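Long-range contacts in malate Synthase (Haloferax volcanii, PDB 3PUG), which catalyses the magnesium-dependent Claisen condensation of acetyl-CoA with glyoxylate and the hydrolysis of malyl-CoA to malate in the glyoxylate cycle: residues M85-D90 and F119-V124; R4-E9 and R182-V187; P48-A53 and E61-I66. All coordinates share one frame; numbering follows the deposited sequence.

Interaction 1. Residues M85-D90 and F119-V124. With K (potassium ion), chain J.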
loop_
_atom_site.group_PDB
_atom_site.type_symbol
_atom_site.label_atom_id
_atom_site.label_comp_id
_atom_site.label_asym_id
_atom_site.label_seq_id
_atom_site.Cartn_x
_atom_site.Cartn_y
_atom_site.Cartn_z
ATOM N N MET A 85 -20.545 -14.184 14.303
ATOM C CA MET A 85 -21.936 -14.174 13.813
ATOM C C MET A 85 -21.996 -14.182 12.286
ATOM O O MET A 85 -20.945 -14.137 11.650
ATOM C CB MET A 85 -22.701 -13.006 14.417
ATOM C CG MET A 85 -22.802 -13.174 15.922
ATOM S SD MET A 85 -23.658 -14.678 16.522
ATOM C CE MET A 85 -22.407 -15.937 16.574
ATOM N N VAL A 86 -23.172 -14.293 11.676
ATOM C CA VAL A 86 -23.208 -14.120 10.253
ATOM C C VAL A 86 -23.347 -12.613 10.092
ATOM O O VAL A 86 -23.751 -11.934 11.057
ATOM C CB VAL A 86 -24.426 -14.860 9.551
ATOM C CG1 VAL A 86 -24.132 -16.315 9.429
ATOM C CG2 VAL A 86 -25.839 -14.569 10.184
ATOM N N TRP A 87 -23.088 -12.114 8.876
ATOM C CA TRP A 87 -23.206 -10.674 8.591
ATOM C C TRP A 87 -22.908 -10.449 7.110
ATOM O O TRP A 87 -22.175 -11.200 6.450
ATOM C CB TRP A 87 -22.224 -9.856 9.458
ATOM C CG TRP A 87 -22.285 -8.400 9.246
ATOM C CD1 TRP A 87 -21.584 -7.674 8.338
ATOM C CD2 TRP A 87 -23.120 -7.459 9.942
ATOM N NE1 TRP A 87 -21.970 -6.347 8.355
ATOM C CE2 TRP A 87 -22.891 -6.180 9.354
ATOM C CE3 TRP A 87 -24.046 -7.582 10.980
ATOM C CZ2 TRP A 87 -23.533 -5.030 9.783
ATOM C CZ3 TRP A 87 -24.697 -6.474 11.387
ATOM C CH2 TRP A 87 -24.431 -5.195 10.793
ATOM N N HIS A 88 -23.445 -9.382 6.545
ATOM C CA HIS A 88 -22.853 -9.038 5.261
ATOM C C HIS A 88 -23.270 -7.656 4.837
ATOM O O HIS A 88 -24.487 -7.259 4.861
ATOM C CB HIS A 88 -23.317 -10.040 4.230
ATOM C CG HIS A 88 -22.470 -10.074 2.998
ATOM N ND1 HIS A 88 -22.408 -9.021 2.108
ATOM C CD2 HIS A 88 -21.683 -11.056 2.496
ATOM C CE1 HIS A 88 -21.557 -9.325 1.145
ATOM N NE2 HIS A 88 -21.092 -10.544 1.367
ATOM N N ARG A 89 -22.222 -6.940 4.424
ATOM C CA ARG A 89 -22.410 -5.545 3.932
ATOM C C ARG A 89 -23.479 -5.461 2.876
ATOM O O ARG A 89 -24.104 -4.423 2.807
ATOM C CB ARG A 89 -21.147 -4.935 3.376
ATOM C CG ARG A 89 -20.697 -5.636 2.146
ATOM C CD ARG A 89 -19.181 -5.461 2.123
ATOM N NE ARG A 89 -18.655 -6.191 1.003
ATOM C CZ ARG A 89 -18.233 -7.451 1.104
ATOM N NH1 ARG A 89 -18.246 -8.030 2.297
ATOM N NH2 ARG A 89 -17.825 -8.127 0.020
ATOM N N ASP A 90 -23.756 -6.542 2.144
ATOM C CA ASP A 90 -24.733 -6.489 1.054
ATOM C C ASP A 90 -26.087 -7.149 1.286
ATOM O O ASP A 90 -26.810 -7.460 0.352
ATOM C CB ASP A 90 -24.116 -7.026 -0.243
ATOM C CG ASP A 90 -22.948 -6.156 -0.718
ATOM O OD1 ASP A 90 -23.013 -4.940 -0.397
ATOM O OD2 ASP A 90 -22.016 -6.647 -1.422
ATOM N N PHE A 119 -17.883 -10.444 19.933
ATOM C CA PHE A 119 -18.328 -11.218 18.786
ATOM C C PHE A 119 -17.498 -10.753 17.625
ATOM O O PHE A 119 -16.794 -9.745 17.718
ATOM C CB PHE A 119 -19.831 -11.034 18.456
ATOM C CG PHE A 119 -20.739 -11.694 19.435
ATOM C CD1 PHE A 119 -21.023 -13.035 19.327
ATOM C CD2 PHE A 119 -21.226 -10.994 20.523
ATOM C CE1 PHE A 119 -21.847 -13.629 20.259
ATOM C CE2 PHE A 119 -22.047 -11.582 21.466
ATOM C CZ PHE A 119 -22.349 -12.906 21.341
ATOM N N VAL A 120 -17.588 -11.515 16.541
ATOM C CA VAL A 120 -16.693 -11.342 15.432
ATOM C C VAL A 120 -17.688 -11.220 14.311
ATOM O O VAL A 120 -18.533 -12.097 14.124
ATOM C CB VAL A 120 -15.799 -12.561 15.179
ATOM C CG1 VAL A 120 -15.105 -12.413 13.824
ATOM C CG2 VAL A 120 -14.783 -12.802 16.342
ATOM N N ILE A 121 -17.559 -10.121 13.570
ATOM C CA ILE A 121 -18.494 -9.736 12.543
ATOM C C ILE A 121 -17.727 -9.903 11.237
ATOM O O ILE A 121 -16.841 -9.114 10.928
ATOM C CB ILE A 121 -18.977 -8.287 12.841
ATOM C CG1 ILE A 121 -19.630 -8.239 14.222
ATOM C CG2 ILE A 121 -19.906 -7.750 11.740
ATOM C CD1 ILE A 121 -20.841 -9.170 14.391
ATOM N N PRO A 122 -18.062 -10.936 10.453
ATOM C CA PRO A 122 -17.463 -11.126 9.116
ATOM C C PRO A 122 -17.961 -10.125 8.025
ATOM O O PRO A 122 -18.987 -9.456 8.172
ATOM C CB PRO A 122 -17.973 -12.533 8.790
ATOM C CG PRO A 122 -19.385 -12.485 9.357
ATOM C CD PRO A 122 -19.326 -11.693 10.596
ATOM N N GLU A 123 -17.269 -10.055 6.895
ATOM C CA GLU A 123 -17.806 -9.418 5.666
ATOM C C GLU A 123 -18.206 -7.942 5.753
ATOM O O GLU A 123 -19.003 -7.452 4.949
ATOM C CB GLU A 123 -19.036 -10.177 5.156
ATOM C CG GLU A 123 -18.739 -11.594 4.744
ATOM C CD GLU A 123 -18.032 -11.726 3.389
ATOM O OE1 GLU A 123 -17.779 -12.871 2.976
ATOM O OE2 GLU A 123 -17.672 -10.709 2.757
ATOM N N VAL A 124 -17.731 -7.217 6.744
ATOM C CA VAL A 124 -18.155 -5.828 6.823
ATOM C C VAL A 124 -17.725 -5.020 5.573
ATOM O O VAL A 124 -16.767 -5.434 4.882
ATOM C CB VAL A 124 -17.542 -5.147 8.064
ATOM C CG1 VAL A 124 -18.128 -5.732 9.365
ATOM C CG2 VAL A 124 -16.013 -5.246 8.031
HETATM K K K J . -18.256 -15.671 4.103
HETATM O O HOH W 1 -16.115 -10.256 0.644
HETATM O O HOH W 2 -16.539 -14.693 5.834
#

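Interaction 2. Residues R4-E9 and R182-V187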
loop_
_atom_site.group_PDB
_atom_site.type_symbol
_atom_site.label_atom_id
_atom_site.label_comp_id
_atom_site.label_asym_id
_atom_site.label_seq_id
_atom_site.Cartn_x
_atom_site.Cartn_y
_atom_site.Cartn_z
ATOM N N ARG A 4 -4.721 0.778 23.079
ATOM C CA ARG A 4 -5.655 -0.330 23.029
ATOM C C ARG A 4 -6.610 -0.356 24.218
ATOM O O ARG A 4 -6.238 -0.106 25.373
ATOM C CB ARG A 4 -4.845 -1.614 22.916
ATOM C CG ARG A 4 -4.179 -1.676 21.576
ATOM C CD ARG A 4 -3.126 -2.732 21.501
ATOM N NE ARG A 4 -2.627 -2.617 20.138
ATOM C CZ ARG A 4 -1.574 -1.894 19.769
ATOM N NH1 ARG A 4 -0.855 -1.260 20.695
ATOM N NH2 ARG A 4 -1.231 -1.861 18.480
ATOM N N ARG A 5 -7.868 -0.648 23.919
ATOM C CA ARG A 5 -8.903 -0.487 24.922
ATOM C C ARG A 5 -9.284 -1.812 25.566
ATOM O O ARG A 5 -10.283 -1.906 26.265
ATOM C CB ARG A 5 -10.108 0.200 24.275
ATOM C CG ARG A 5 -9.871 1.676 23.994
ATOM C CD ARG A 5 -10.692 2.214 22.820
ATOM N NE ARG A 5 -10.928 1.251 21.739
ATOM C CZ ARG A 5 -10.164 1.102 20.664
ATOM N NH1 ARG A 5 -9.096 1.853 20.501
ATOM N NH2 ARG A 5 -10.453 0.204 19.738
ATOM N N HIS A 6 -8.514 -2.861 25.321
ATOM C CA HIS A 6 -9.002 -4.195 25.664
ATOM C C HIS A 6 -8.088 -4.932 26.654
ATOM O O HIS A 6 -6.918 -4.535 26.822
ATOM C CB HIS A 6 -9.437 -4.952 24.386
ATOM C CG HIS A 6 -10.718 -4.406 23.834
ATOM N ND1 HIS A 6 -10.758 -3.358 22.939
ATOM C CD2 HIS A 6 -12.005 -4.639 24.190
ATOM C CE1 HIS A 6 -12.012 -2.988 22.751
ATOM N NE2 HIS A 6 -12.794 -3.761 23.482
ATOM N N ASP A 7 -8.618 -5.949 27.340
ATOM C CA ASP A 7 -7.761 -6.670 28.307
ATOM C C ASP A 7 -6.512 -7.280 27.649
ATOM O O ASP A 7 -5.454 -7.265 28.289
ATOM C CB ASP A 7 -8.487 -7.750 29.144
ATOM C CG ASP A 7 -9.539 -7.171 30.104
ATOM O OD1 ASP A 7 -9.459 -5.959 30.451
ATOM O OD2 ASP A 7 -10.444 -7.956 30.494
ATOM N N ARG A 8 -6.635 -7.790 26.411
ATOM C CA ARG A 8 -5.559 -8.500 25.755
ATOM C C ARG A 8 -4.873 -7.450 24.920
ATOM O O ARG A 8 -5.456 -6.893 23.993
ATOM C CB ARG A 8 -6.045 -9.652 24.891
ATOM C CG ARG A 8 -6.080 -11.064 25.487
ATOM C CD ARG A 8 -5.088 -11.364 26.616
ATOM N NE ARG A 8 -3.728 -11.599 26.143
ATOM C CZ ARG A 8 -3.296 -12.732 25.590
ATOM N NH1 ARG A 8 -4.084 -13.777 25.388
ATOM N NH2 ARG A 8 -2.043 -12.816 25.200
ATOM N N GLU A 9 -3.640 -7.147 25.312
ATOM C CA GLU A 9 -2.784 -6.231 24.565
ATOM C C GLU A 9 -2.292 -6.922 23.286
ATOM O O GLU A 9 -2.175 -6.279 22.255
ATOM C CB GLU A 9 -1.664 -5.693 25.475
ATOM C CG GLU A 9 -0.486 -4.998 24.813
ATOM C CD GLU A 9 0.422 -4.353 25.839
ATOM O OE1 GLU A 9 -0.124 -4.155 26.942
ATOM O OE2 GLU A 9 1.619 -4.059 25.582
ATOM N N ARG A 182 -15.594 -0.129 21.237
ATOM C CA ARG A 182 -15.726 -1.548 21.381
ATOM C C ARG A 182 -14.843 -2.345 20.372
ATOM O O ARG A 182 -14.675 -3.592 20.566
ATOM C CB ARG A 182 -17.216 -1.919 21.325
ATOM C CG ARG A 182 -17.715 -2.107 19.901
ATOM C CD ARG A 182 -19.069 -2.828 19.821
ATOM N NE ARG A 182 -20.153 -1.997 20.317
ATOM C CZ ARG A 182 -20.695 -2.146 21.521
ATOM N NH1 ARG A 182 -20.270 -3.134 22.322
ATOM N NH2 ARG A 182 -21.705 -1.359 21.884
ATOM N N LEU A 183 -14.303 -1.685 19.325
ATOM C CA LEU A 183 -13.509 -2.454 18.372
ATOM C C LEU A 183 -12.334 -3.094 19.083
ATOM O O LEU A 183 -11.706 -2.458 19.938
ATOM C CB LEU A 183 -12.982 -1.666 17.190
ATOM C CG LEU A 183 -14.115 -1.452 16.194
ATOM C CD1 LEU A 183 -13.848 -0.357 15.153
ATOM C CD2 LEU A 183 -14.512 -2.782 15.550
ATOM N N PHE A 184 -12.014 -4.331 18.730
ATOM C CA PHE A 184 -10.907 -4.992 19.385
ATOM C C PHE A 184 -9.986 -5.528 18.303
ATOM O O PHE A 184 -8.905 -4.973 18.107
ATOM C CB PHE A 184 -11.488 -6.031 20.371
ATOM C CG PHE A 184 -10.510 -7.041 20.865
ATOM C CD1 PHE A 184 -9.195 -6.685 21.173
ATOM C CD2 PHE A 184 -10.938 -8.337 21.126
ATOM C CE1 PHE A 184 -8.270 -7.623 21.673
ATOM C CE2 PHE A 184 -10.041 -9.293 21.614
ATOM C CZ PHE A 184 -8.687 -8.938 21.859
ATOM N N LEU A 185 -10.408 -6.527 17.531
ATOM C CA LEU A 185 -9.513 -7.120 16.499
ATOM C C LEU A 185 -9.879 -6.686 15.095
ATOM O O LEU A 185 -11.073 -6.627 14.754
ATOM C CB LEU A 185 -9.576 -8.678 16.497
ATOM C CG LEU A 185 -9.156 -9.372 17.791
ATOM C CD1 LEU A 185 -9.340 -10.867 17.695
ATOM C CD2 LEU A 185 -7.694 -9.085 18.148
ATOM N N LEU A 186 -8.867 -6.549 14.253
ATOM C CA LEU A 186 -9.024 -6.303 12.815
ATOM C C LEU A 186 -8.383 -7.514 12.148
ATOM O O LEU A 186 -7.127 -7.655 12.156
ATOM C CB LEU A 186 -8.308 -5.002 12.382
ATOM C CG LEU A 186 -8.721 -3.719 13.136
ATOM C CD1 LEU A 186 -7.990 -2.493 12.474
ATOM C CD2 LEU A 186 -10.295 -3.566 13.143
ATOM N N VAL A 187 -9.232 -8.387 11.583
ATOM C CA VAL A 187 -8.741 -9.721 11.228
ATOM C C VAL A 187 -8.764 -9.887 9.735
ATOM O O VAL A 187 -9.815 -9.809 9.123
ATOM C CB VAL A 187 -9.574 -10.847 11.913
ATOM C CG1 VAL A 187 -9.110 -12.242 11.444
ATOM C CG2 VAL A 187 -9.579 -10.683 13.462
#

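Interaction 3. Residues P48-A53 and E61-I66. With K (potassium ion), chain J.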
loop_
_atom_site.group_PDB
_atom_site.type_symbol
_atom_site.label_atom_id
_atom_site.label_comp_id
_atom_site.label_asym_id
_atom_site.label_seq_id
_atom_site.Cartn_x
_atom_site.Cartn_y
_atom_site.Cartn_z
ATOM N N PRO A 48 -16.072 -19.743 18.557
ATOM C CA PRO A 48 -17.012 -20.687 17.972
ATOM C C PRO A 48 -17.591 -19.966 16.785
ATOM O O PRO A 48 -18.137 -18.876 16.976
ATOM C CB PRO A 48 -18.101 -20.833 19.046
ATOM C CG PRO A 48 -17.660 -20.038 20.221
ATOM C CD PRO A 48 -16.161 -19.794 20.024
ATOM N N ASP A 49 -17.502 -20.597 15.623
ATOM C CA ASP A 49 -17.843 -19.994 14.367
ATOM C C ASP A 49 -19.193 -20.399 13.842
ATOM O O ASP A 49 -19.268 -21.340 13.074
ATOM C CB ASP A 49 -16.824 -20.403 13.302
ATOM C CG ASP A 49 -16.879 -19.500 12.063
ATOM O OD1 ASP A 49 -17.718 -18.573 12.033
ATOM O OD2 ASP A 49 -16.087 -19.674 11.100
ATOM N N ASN A 50 -20.237 -19.633 14.103
ATOM C CA ASN A 50 -21.489 -19.817 13.396
ATOM C C ASN A 50 -21.544 -19.309 11.946
ATOM O O ASN A 50 -22.640 -19.284 11.322
ATOM C CB ASN A 50 -22.606 -19.127 14.168
ATOM C CG ASN A 50 -23.865 -19.959 14.199
ATOM O OD1 ASN A 50 -23.767 -21.170 14.145
ATOM N ND2 ASN A 50 -25.033 -19.340 14.261
ATOM N N GLU A 51 -20.415 -18.877 11.384
ATOM C CA GLU A 51 -20.474 -18.479 9.969
ATOM C C GLU A 51 -19.877 -19.501 8.992
ATOM O O GLU A 51 -20.544 -20.455 8.597
ATOM C CB GLU A 51 -19.898 -17.080 9.717
ATOM C CG GLU A 51 -20.336 -16.489 8.388
ATOM C CD GLU A 51 -19.163 -15.947 7.578
ATOM O OE1 GLU A 51 -18.057 -16.491 7.724
ATOM O OE2 GLU A 51 -19.302 -15.011 6.764
ATOM N N ASP A 52 -18.633 -19.321 8.577
ATOM C CA ASP A 52 -18.228 -20.134 7.461
ATOM C C ASP A 52 -17.943 -21.542 7.875
ATOM O O ASP A 52 -18.186 -22.409 7.049
ATOM C CB ASP A 52 -17.068 -19.555 6.654
ATOM C CG ASP A 52 -17.531 -18.553 5.612
ATOM O OD1 ASP A 52 -18.751 -18.499 5.291
ATOM O OD2 ASP A 52 -16.643 -17.801 5.158
ATOM N N ALA A 53 -17.433 -21.768 9.088
ATOM C CA ALA A 53 -17.150 -23.142 9.554
ATOM C C ALA A 53 -18.367 -24.055 9.529
ATOM O O ALA A 53 -18.192 -25.265 9.563
ATOM C CB ALA A 53 -16.560 -23.193 11.003
ATOM N N GLU A 61 -29.174 -24.104 14.996
ATOM C CA GLU A 61 -28.663 -25.067 15.957
ATOM C C GLU A 61 -27.288 -24.684 16.516
ATOM O O GLU A 61 -27.039 -24.809 17.730
ATOM C CB GLU A 61 -28.616 -26.457 15.319
ATOM C CG GLU A 61 -28.615 -27.623 16.322
ATOM C CD GLU A 61 -28.622 -28.972 15.628
ATOM O OE1 GLU A 61 -27.994 -29.935 16.137
ATOM O OE2 GLU A 61 -29.252 -29.032 14.546
ATOM N N GLY A 62 -26.371 -24.242 15.654
ATOM C CA GLY A 62 -25.118 -23.660 16.157
ATOM C C GLY A 62 -25.330 -22.616 17.239
ATOM O O GLY A 62 -24.618 -22.566 18.234
ATOM N N ALA A 63 -26.309 -21.746 17.091
ATOM C CA ALA A 63 -26.369 -20.702 18.091
ATOM C C ALA A 63 -26.794 -21.242 19.458
ATOM O O ALA A 63 -26.253 -20.792 20.486
ATOM C CB ALA A 63 -27.261 -19.543 17.630
ATOM N N GLU A 64 -27.747 -22.186 19.454
ATOM C CA GLU A 64 -28.095 -22.992 20.646
ATOM C C GLU A 64 -26.907 -23.769 21.198
ATOM O O GLU A 64 -26.657 -23.710 22.406
ATOM C CB GLU A 64 -29.346 -23.868 20.489
ATOM C CG GLU A 64 -30.719 -23.151 20.410
ATOM C CD GLU A 64 -31.725 -24.022 19.607
ATOM O OE1 GLU A 64 -31.306 -25.100 19.078
ATOM O OE2 GLU A 64 -32.936 -23.669 19.456
ATOM N N ASN A 65 -26.144 -24.447 20.349
ATOM C CA ASN A 65 -24.947 -25.090 20.867
ATOM C C ASN A 65 -23.963 -24.094 21.456
ATOM O O ASN A 65 -23.218 -24.467 22.360
ATOM C CB ASN A 65 -24.188 -25.939 19.829
ATOM C CG ASN A 65 -25.016 -27.095 19.280
ATOM O OD1 ASN A 65 -26.039 -27.454 19.849
ATOM N ND2 ASN A 65 -24.577 -27.680 18.180
ATOM N N ILE A 66 -23.862 -22.878 20.933
ATOM C CA ILE A 66 -22.899 -21.964 21.501
ATOM C C ILE A 66 -23.294 -21.740 22.955
ATOM O O ILE A 66 -22.436 -21.645 23.818
ATOM C CB ILE A 66 -22.833 -20.615 20.728
ATOM C CG1 ILE A 66 -21.874 -20.699 19.538
ATOM C CG2 ILE A 66 -22.274 -19.510 21.607
ATOM C CD1 ILE A 66 -22.171 -19.694 18.412
HETATM K K K J . -18.256 -15.671 4.103
HETATM O O HOH W 2 -16.539 -14.693 5.834
#

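Interaction 1. Residues M85-D90 and F119-V124
R89 and E123 hold the two segments together at their polar ends. R89 NH1 points at E123 OE2 in a straight salt bridge of 2.8 Å; the oxygen lies almost in the guanidinium plane of R89, and the bond uses its anti lone pair. The same nitrogen donates to the backbone E123 O (2.8 Å), reaching it from above the carbonyl plane, a double grip that suits a long arginine with several N-H groups. Water 1 bridges R89 NH2 and E123 OE2, and D196 salt-bridges NH2. E123 OE1 binds the potassium ion at 3.1 Å. E123 CB lies over one face of the H88 ring, whose ND1 accepts from D90 N in the ring plane; the bend at chi2 (-76°) turns the carboxylate toward R89.

Further back the contact is apolar. W87 holds CG anti to its backbone N (chi1 -179°), which swings the indole across I121; CG2 of I121 sits over the five-membered ring, 3.7 Å from its centroid. The indole NE1 is spent on D129. M85 SD lies obliquely off the F119 ring in a Met-aromatic contact, and M85 N donates to V120 O (2.9 Å), closing the TIM barrel between the chain after strand 80-81 and strand 118-121. V86 and F119 pack on helix 92-105, W87, I121 and V124 on helix 127-143, and strand 118-121 pairs with strand 152-157.

Interaction 2. Residues R4-E9 and R182-V187
H6 and F184 form the centre of this contact, where the chain's N-terminal arm crosses the start of strand 183-188 in the TIM barrel. The imidazole lies over the beginning of the phenylalanine side chain: F184 CB sits above the centre of the H6 ring, 3.8 Å from its centroid, a CH-pi contact close to the ring normal. The two rings meet obliquely, with planes 33° apart and centroids separated by 5.1 Å. H6 CB completes the overlap by resting 3.7 Å from F184 CD1. A flat ring suits H6 because its face can lie against the CB methylene of F184. F184 places its CG anti to the backbone N (chi1 165°), which carries the phenyl group along the arm to R8, where CZ lies 4.1 Å from R8 CB.

R5 flanks the pair. Its NH2 is modelled within hydrogen-bonding distance of L183 O, but the position of that oxygen is doubtful; firmer support comes from NE to E181 O and NH1 to A223 O. A long, multiply donating side chain is well fitted to join several backbone carbonyls.

In the next shell, the guanidinium of R8 turns away to D44 and to D404 of the third subunit, so the arm also belongs to the trimer interface. R182 is held by L151 O and by salt bridges to D134 and E141. F184 itself is fixed by backbone bonds to M153 and V226 on the neighbouring strands, and L185 CG lies over the centre of its ring, 3.8 Å above the plane.

Interaction 3. Residues P48-A53 and E61-I66
The flat carboxamide of N50 ends against helix 59-73, in the beta-alpha-beta unit that links strands 45-49 and 80-81 of the TIM barrel. Its OD1 lies 3.5 Å from G62 CA, and ND2 lies 4.0 Å from A63 CB. Neither atom bonds to segment 61-66; OD1 accepts from T19 OG1 and ND2 donates to R59 O, which fixes the amide's rotation. G62 suits its place because a CB there would point at N50 and collide with OD1. With an alanine here instead of N50, the T19 hydroxyl and the R59 carbonyl would probably lose their mate, and a gap would open beside G62.

The other flat group is the carboxylate of D49, whose CB is directed away from the helix. E51 N approaches OD1 from above its plane, making an Asx turn, A53 N likewise meets OD2, and R84 adds a salt bridge. Earlier along the strand, P48 CB packs on I66 CG1 at 3.8 Å, two compact apolar groups joining strand to helix.

The turn presents the next residues to the potassium ion. E51 OE2 binds it at 2.9 Å, and D52, a magnesium ligand, grips it with OD1 at 3.1 Å and OD2 at 2.9 Å.

In the fold
All three contacts lie on one barrel, but at different distances from its catalytic centre. Interactions 1 and 3 have centres about 14 Å apart and touch directly, P122 CB lying 3.5 Å from E51 OE2. They share the potassium ion and water 2: E123 supplies one ligand, E51 and D52 others, and D192 also takes part. The nearest side-chain atom of E123 is about 4 Å from the bound magnesium ion, and that of P122 about 6 Å from the nearest atom of glyoxylate. Interaction 2 stands apart from the annotated sites, its centre about 17 Å from that of interaction 1 and about 22 Å from that of interaction 3. Along the chain it encloses both others.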